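PDB 3PTY: probable arabinosyltransferase C from Mycobacterium tuberculosis, which polymerises arabinose into the arabinan of the mycobacterial cell wall, and is represented here by its C-terminal extracellular, lectin-like carbohydrate-binding domain. Local coordinates for residues Tyr151-Asn156 against Thr223-Val228; Val178-Ala183 against Gly195-Ala200. All blocks are in the same frame, centred on the assembly; numbering follows the deposited sequence.

Both contacts join neighbouring strands of one antiparallel sheet in this beta-sandwich domain. Following the chain from its N terminus, strand 144-152 ends at Arg152, and the chain builds four more strands of the same sheet (164-171, 178-183, 195-202, 209-214) before strand 224-231 pairs with 144-152. Contact 1 closes that long loop, and contact 2 lies wholly within it, closing a much shorter one that contains helix 185-189. The sheet order 144-152, 224-231, 178-183, 195-202 places the two contacts at the seams on either side of the pairing of 224-231 with 178-183, their centres about 11 Å apart. In that pairing Thr223 N lies 2.8 Å from Ala183 O, and Arg226 NE 2.8 Å from Gln181 OE1.

Contact 1: residues Tyr151-Asn156 against Thr223-Val228; sequences YRLPTN and TQVRLV
An antiparallel strand pair, just where strand 144-152 runs out and strand 224-231 begins, brings Tyr151 opposite Val225 and Arg152 opposite Gln224. Tyr151 and Val225 form the hydrogen-bonded pair: Tyr151 N donates to Val225 O at 2.8 Å, almost straight on to the carbonyl, and Val225 N returns a bond of 2.9 Å to Tyr151 O. A third bond, Leu153 N to Thr223 O at 2.9 Å, prolongs the ladder past the end of the regular strand; here the donor stands some 40° above the carbonyl plane, consistent with the loop that starts at Leu153.

On the other edge of strand 224-231 the pairing is irregular, since Thr223 and Gln224 both face Ala183 in a classic beta bulge. Both side chains also reach Asp185, Thr223 through OG1 and Gln224 through NE2, which suits polar residues to this spot.

The apolar side chains gather on the Val225 face. The isobutyl group of Leu153 crosses Val225 at about a right angle, and both its methyls rest on the same partner atom: CD1 and CD2 each lie 3.8 Å from Val225 CG1. That methyl is carried anti to the carbonyl carbon (chi1 -64°), whereas CG2 stands on the Tyr151 side, 4.2 Å from Tyr151 CB. The Tyr151 ring has Val225 O at its edge, in plane, and it packs against Pro244 and Pro245, a fitting place for a broad aromatic. On the reverse face the aliphatic part of Arg152 passes Thr223, with CD 3.8 Å from Thr223 O.

Contact 2: residues Val178-Ala183 against Gly195-Ala200; sequences VRLQWA and GSMEFA
Trp182 lays its indole over the backbone of Gly195, a closely packed part of this contact. The peptide carbon Gly195 C sits 3.6 Å above the ring plane, over its centre, with Ser196 N toward the rim. CG of Trp182 lies between its backbone N and carbonyl carbon (chi1 57°), which folds the ring across onto the neighbouring strand. Glycine, with no side chain, lets the indole lie directly on the backbone. Met197 continues this apolar face: CB and CG touch Trp182 CZ3, and SD lies at the ring's edge, 5.3 Å from the centroid of the six-membered ring, a Met-aromatic contact. Leu180 runs alongside Met197, while Phe199 brings CZ to 3.9 Å from Leu180 CB; both Leu180 and Phe199 pack on strand 164-171.

The backbones are adjacent strands of an antiparallel sheet of the beta-sandwich, linked by a short connection containing helix 185-189. Leu180 and Met197 bond both ways, and Trp182 N donates to Gly195 O at 3.0 Å.

The opposite face is polar, and there the contact rests on side-chain bonds that are bent or long rather than on close apolar packing. Arg179 grips one hydroxyl oxygen side-on, NE and NH2 lying 3.0 and 2.9 Å from Ser196 OG, with angles near 140° at hydrogen. A bend at chi3 brings one face of the guanidinium toward Met197 C, which lies near its rim, and leaves NH1 for a salt bridge to Glu198 OE2 of 3.2 Å, guanidinium and carboxylate being steeply inclined at 73°. Glu198 OE1 is bound by Ser175 OG, so its carboxylate has a partner on each oxygen.

Contact 1: residues Tyr151-Asn156 against Thr223-Val228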
loop_
_atom_site.group_PDB
_atom_site.type_symbol
_atom_site.label_atom_id
_atom_site.label_comp_id
_atom_site.label_asym_id
_atom_site.label_seq_id
_atom_site.Cartn_x
_atom_site.Cartn_y
_atom_site.Cartn_z
ATOM N N TYR A 151 7.276 33.476 18.373
ATOM C CA TYR A 151 8.192 32.415 18.772
ATOM C C TYR A 151 9.615 32.792 18.366
ATOM O O TYR A 151 9.824 33.424 17.338
ATOM C CB TYR A 151 7.805 31.102 18.091
ATOM C CG TYR A 151 6.497 30.527 18.578
ATOM C CD1 TYR A 151 5.290 30.897 17.985
ATOM C CD2 TYR A 151 6.464 29.617 19.637
ATOM C CE1 TYR A 151 4.086 30.367 18.426
ATOM C CE2 TYR A 151 5.257 29.089 20.094
ATOM C CZ TYR A 151 4.078 29.468 19.484
ATOM O OH TYR A 151 2.884 28.936 19.910
ATOM N N ARG A 152 10.589 32.371 19.162
ATOM C CA ARG A 152 11.977 32.756 18.955
ATOM C C ARG A 152 12.661 31.804 17.982
ATOM O O ARG A 152 12.610 30.583 18.154
ATOM C CB ARG A 152 12.706 32.761 20.301
ATOM C CG ARG A 152 14.172 33.211 20.260
ATOM C CD ARG A 152 14.321 34.739 20.214
ATOM N NE ARG A 152 13.894 35.471 21.419
ATOM C CZ ARG A 152 13.703 34.953 22.635
ATOM N NH1 ARG A 152 13.897 33.664 22.878
ATOM N NH2 ARG A 152 13.315 35.742 23.631
ATOM N N LEU A 153 13.296 32.357 16.953
ATOM C CA LEU A 153 14.122 31.543 16.061
ATOM C C LEU A 153 15.455 31.270 16.741
ATOM O O LEU A 153 15.958 32.113 17.477
ATOM C CB LEU A 153 14.362 32.255 14.729
ATOM C CG LEU A 153 13.187 32.377 13.759
ATOM C CD1 LEU A 153 13.522 33.383 12.663
ATOM C CD2 LEU A 153 12.836 31.026 13.145
ATOM N N PRO A 154 16.036 30.086 16.494
ATOM C CA PRO A 154 17.300 29.699 17.128
ATOM C C PRO A 154 18.466 30.578 16.686
ATOM O O PRO A 154 18.487 31.079 15.560
ATOM C CB PRO A 154 17.532 28.269 16.616
ATOM C CG PRO A 154 16.229 27.823 16.053
ATOM C CD PRO A 154 15.542 29.053 15.569
ATOM N N THR A 155 19.427 30.762 17.582
ATOM C CA THR A 155 20.693 31.384 17.230
ATOM C C THR A 155 21.798 30.362 17.467
ATOM O O THR A 155 22.799 30.332 16.748
ATOM C CB THR A 155 20.954 32.649 18.063
ATOM O OG1 THR A 155 20.790 32.350 19.456
ATOM C CG2 THR A 155 19.976 33.745 17.671
ATOM N N ASN A 156 21.594 29.514 18.472
ATOM C CA ASN A 156 22.523 28.432 18.776
ATOM C C ASN A 156 22.426 27.337 17.722
ATOM O O ASN A 156 21.368 26.739 17.535
ATOM C CB ASN A 156 22.233 27.862 20.160
ATOM N N THR A 223 14.281 37.392 13.741
ATOM C CA THR A 223 14.568 36.751 15.026
ATOM C C THR A 223 13.341 36.062 15.615
ATOM O O THR A 223 13.461 35.256 16.540
ATOM C CB THR A 223 15.062 37.769 16.063
ATOM O OG1 THR A 223 14.127 38.851 16.138
ATOM C CG2 THR A 223 16.450 38.303 15.686
ATOM N N GLN A 224 12.165 36.392 15.093
ATOM C CA GLN A 224 10.913 35.871 15.635
ATOM C C GLN A 224 9.964 35.474 14.510
ATOM O O GLN A 224 10.002 36.059 13.427
ATOM C CB GLN A 224 10.239 36.929 16.524
ATOM C CG GLN A 224 11.148 37.508 17.595
ATOM C CD GLN A 224 10.444 38.504 18.502
ATOM O OE1 GLN A 224 9.221 38.460 18.676
ATOM N NE2 GLN A 224 11.222 39.402 19.100
ATOM N N VAL A 225 9.110 34.483 14.763
ATOM C CA VAL A 225 8.094 34.108 13.784
ATOM C C VAL A 225 6.765 33.876 14.476
ATOM O O VAL A 225 6.722 33.605 15.676
ATOM C CB VAL A 225 8.467 32.831 13.005
ATOM C CG1 VAL A 225 9.728 33.052 12.173
ATOM C CG2 VAL A 225 8.632 31.641 13.967
ATOM N N ARG A 226 5.681 33.981 13.721
ATOM C CA ARG A 226 4.371 33.622 14.253
ATOM C C ARG A 226 3.525 33.021 13.146
ATOM O O ARG A 226 3.824 33.201 11.964
ATOM C CB ARG A 226 3.672 34.839 14.867
ATOM C CG ARG A 226 3.231 35.888 13.850
ATOM C CD ARG A 226 2.540 37.082 14.533
ATOM N NE ARG A 226 2.300 38.169 13.586
ATOM C CZ ARG A 226 1.921 39.400 13.925
ATOM N NH1 ARG A 226 1.718 39.720 15.205
ATOM N NH2 ARG A 226 1.740 40.312 12.978
ATOM N N LEU A 227 2.469 32.318 13.536
ATOM C CA LEU A 227 1.544 31.705 12.594
ATOM C C LEU A 227 0.299 32.557 12.443
ATOM O O LEU A 227 -0.206 33.114 13.421
ATOM C CB LEU A 227 1.115 30.317 13.096
ATOM C CG LEU A 227 2.225 29.307 13.365
ATOM C CD1 LEU A 227 1.625 27.983 13.856
ATOM C CD2 LEU A 227 3.062 29.104 12.101
ATOM N N VAL A 228 -0.207 32.648 11.220
ATOM C CA VAL A 228 -1.484 33.303 10.992
ATOM C C VAL A 228 -2.319 32.409 10.097
ATOM O O VAL A 228 -1.808 31.805 9.152
ATOM C CB VAL A 228 -1.322 34.702 10.365
ATOM C CG1 VAL A 228 -0.504 35.610 11.293
ATOM C CG2 VAL A 228 -0.673 34.604 8.996
#

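Contact 2: residues Val178-Ala183 against Gly195-Ala200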
loop_
_atom_site.group_PDB
_atom_site.type_symbol
_atom_site.label_atom_id
_atom_site.label_comp_id
_atom_site.label_asym_id
_atom_site.label_seq_id
_atom_site.Cartn_x
_atom_site.Cartn_y
_atom_site.Cartn_z
ATOM N N VAL A 178 -2.819 29.651 5.427
ATOM C CA VAL A 178 -1.923 29.487 6.569
ATOM C C VAL A 178 -0.546 30.019 6.208
ATOM O O VAL A 178 0.080 29.562 5.251
ATOM C CB VAL A 178 -1.808 28.009 7.014
ATOM C CG1 VAL A 178 -0.833 27.878 8.188
ATOM C CG2 VAL A 178 -3.173 27.453 7.398
ATOM N N ARG A 179 -0.082 31.006 6.959
ATOM C CA ARG A 179 1.189 31.632 6.634
ATOM C C ARG A 179 2.069 31.749 7.857
ATOM O O ARG A 179 1.586 31.766 8.987
ATOM C CB ARG A 179 0.962 33.016 6.007
ATOM C CG ARG A 179 0.129 32.968 4.725
ATOM C CD ARG A 179 0.054 34.330 4.039
ATOM N NE ARG A 179 1.380 34.766 3.634
ATOM C CZ ARG A 179 1.867 34.678 2.400
ATOM N NH1 ARG A 179 1.130 34.192 1.409
ATOM N NH2 ARG A 179 3.099 35.093 2.158
ATOM N N LEU A 180 3.368 31.817 7.609
ATOM C CA LEU A 180 4.346 32.073 8.644
ATOM C C LEU A 180 4.857 33.489 8.434
ATOM O O LEU A 180 5.369 33.810 7.364
ATOM C CB LEU A 180 5.516 31.095 8.495
ATOM C CG LEU A 180 6.692 31.248 9.463
ATOM C CD1 LEU A 180 6.388 30.579 10.793
ATOM C CD2 LEU A 180 7.949 30.658 8.846
ATOM N N GLN A 181 4.712 34.338 9.445
ATOM C CA GLN A 181 5.262 35.686 9.383
ATOM C C GLN A 181 6.552 35.738 10.189
ATOM O O GLN A 181 6.687 35.039 11.191
ATOM C CB GLN A 181 4.260 36.701 9.936
ATOM C CG GLN A 181 2.950 36.770 9.168
ATOM C CD GLN A 181 2.040 37.875 9.670
ATOM O OE1 GLN A 181 2.227 38.392 10.768
ATOM N NE2 GLN A 181 1.044 38.242 8.867
ATOM N N TRP A 182 7.501 36.557 9.745
ATOM C CA TRP A 182 8.742 36.756 10.482
ATOM C C TRP A 182 8.949 38.225 10.827
ATOM O O TRP A 182 8.298 39.113 10.260
ATOM C CB TRP A 182 9.946 36.225 9.695
ATOM C CG TRP A 182 10.106 36.844 8.330
ATOM C CD1 TRP A 182 10.531 38.117 8.044
ATOM C CD2 TRP A 182 9.872 36.207 7.069
ATOM N NE1 TRP A 182 10.559 38.308 6.682
ATOM C CE2 TRP A 182 10.161 37.149 6.062
ATOM C CE3 TRP A 182 9.442 34.926 6.693
ATOM C CZ2 TRP A 182 10.035 36.853 4.701
ATOM C CZ3 TRP A 182 9.315 34.635 5.336
ATOM C CH2 TRP A 182 9.609 35.597 4.361
ATOM N N ALA A 183 9.878 38.478 11.741
ATOM C CA ALA A 183 10.125 39.831 12.219
ATOM C C ALA A 183 11.452 39.924 12.952
ATOM O O ALA A 183 11.947 38.927 13.490
ATOM C CB ALA A 183 8.985 40.279 13.145
ATOM N N GLY A 195 7.796 40.219 6.831
ATOM C CA GLY A 195 7.413 39.457 5.657
ATOM C C GLY A 195 6.748 38.159 6.067
ATOM O O GLY A 195 6.575 37.892 7.262
ATOM N N SER A 196 6.377 37.349 5.084
ATOM C CA SER A 196 5.709 36.086 5.378
ATOM C C SER A 196 5.855 35.111 4.225
ATOM O O SER A 196 6.217 35.494 3.097
ATOM C CB SER A 196 4.231 36.325 5.673
ATOM O OG SER A 196 3.543 36.728 4.509
ATOM N N MET A 197 5.578 33.841 4.507
ATOM C CA MET A 197 5.620 32.816 3.474
ATOM C C MET A 197 4.511 31.802 3.700
ATOM O O MET A 197 3.883 31.769 4.763
ATOM C CB MET A 197 6.977 32.108 3.474
ATOM C CG MET A 197 7.284 31.337 4.764
ATOM S SD MET A 197 8.960 30.683 4.761
ATOM C CE MET A 197 8.917 29.719 3.253
ATOM N N GLU A 198 4.265 30.990 2.684
ATOM C CA GLU A 198 3.316 29.893 2.783
ATOM C C GLU A 198 4.061 28.609 3.104
ATOM O O GLU A 198 5.292 28.572 3.043
ATOM C CB GLU A 198 2.567 29.747 1.461
ATOM C CG GLU A 198 1.573 30.863 1.241
ATOM C CD GLU A 198 0.930 30.802 -0.125
ATOM O OE1 GLU A 198 1.206 29.841 -0.873
ATOM O OE2 GLU A 198 0.146 31.717 -0.445
ATOM N N PHE A 199 3.313 27.565 3.454
ATOM C CA PHE A 199 3.881 26.255 3.731
ATOM C C PHE A 199 3.600 25.337 2.555
ATOM O O PHE A 199 2.603 25.511 1.854
ATOM C CB PHE A 199 3.210 25.619 4.959
ATOM C CG PHE A 199 3.594 26.242 6.273
ATOM C CD1 PHE A 199 2.881 27.320 6.777
ATOM C CD2 PHE A 199 4.644 25.730 7.016
ATOM C CE1 PHE A 199 3.219 27.890 7.991
ATOM C CE2 PHE A 199 4.988 26.287 8.233
ATOM C CZ PHE A 199 4.272 27.370 8.724
ATOM N N ALA A 200 4.461 24.346 2.361
ATOM C CA ALA A 200 4.135 23.227 1.485
ATOM C C ALA A 200 3.288 22.250 2.287
ATOM O O ALA A 200 3.696 21.788 3.350
ATOM C CB ALA A 200 5.394 22.545 0.989
HETATM O O HOH W 1 0.412 27.626 3.628
#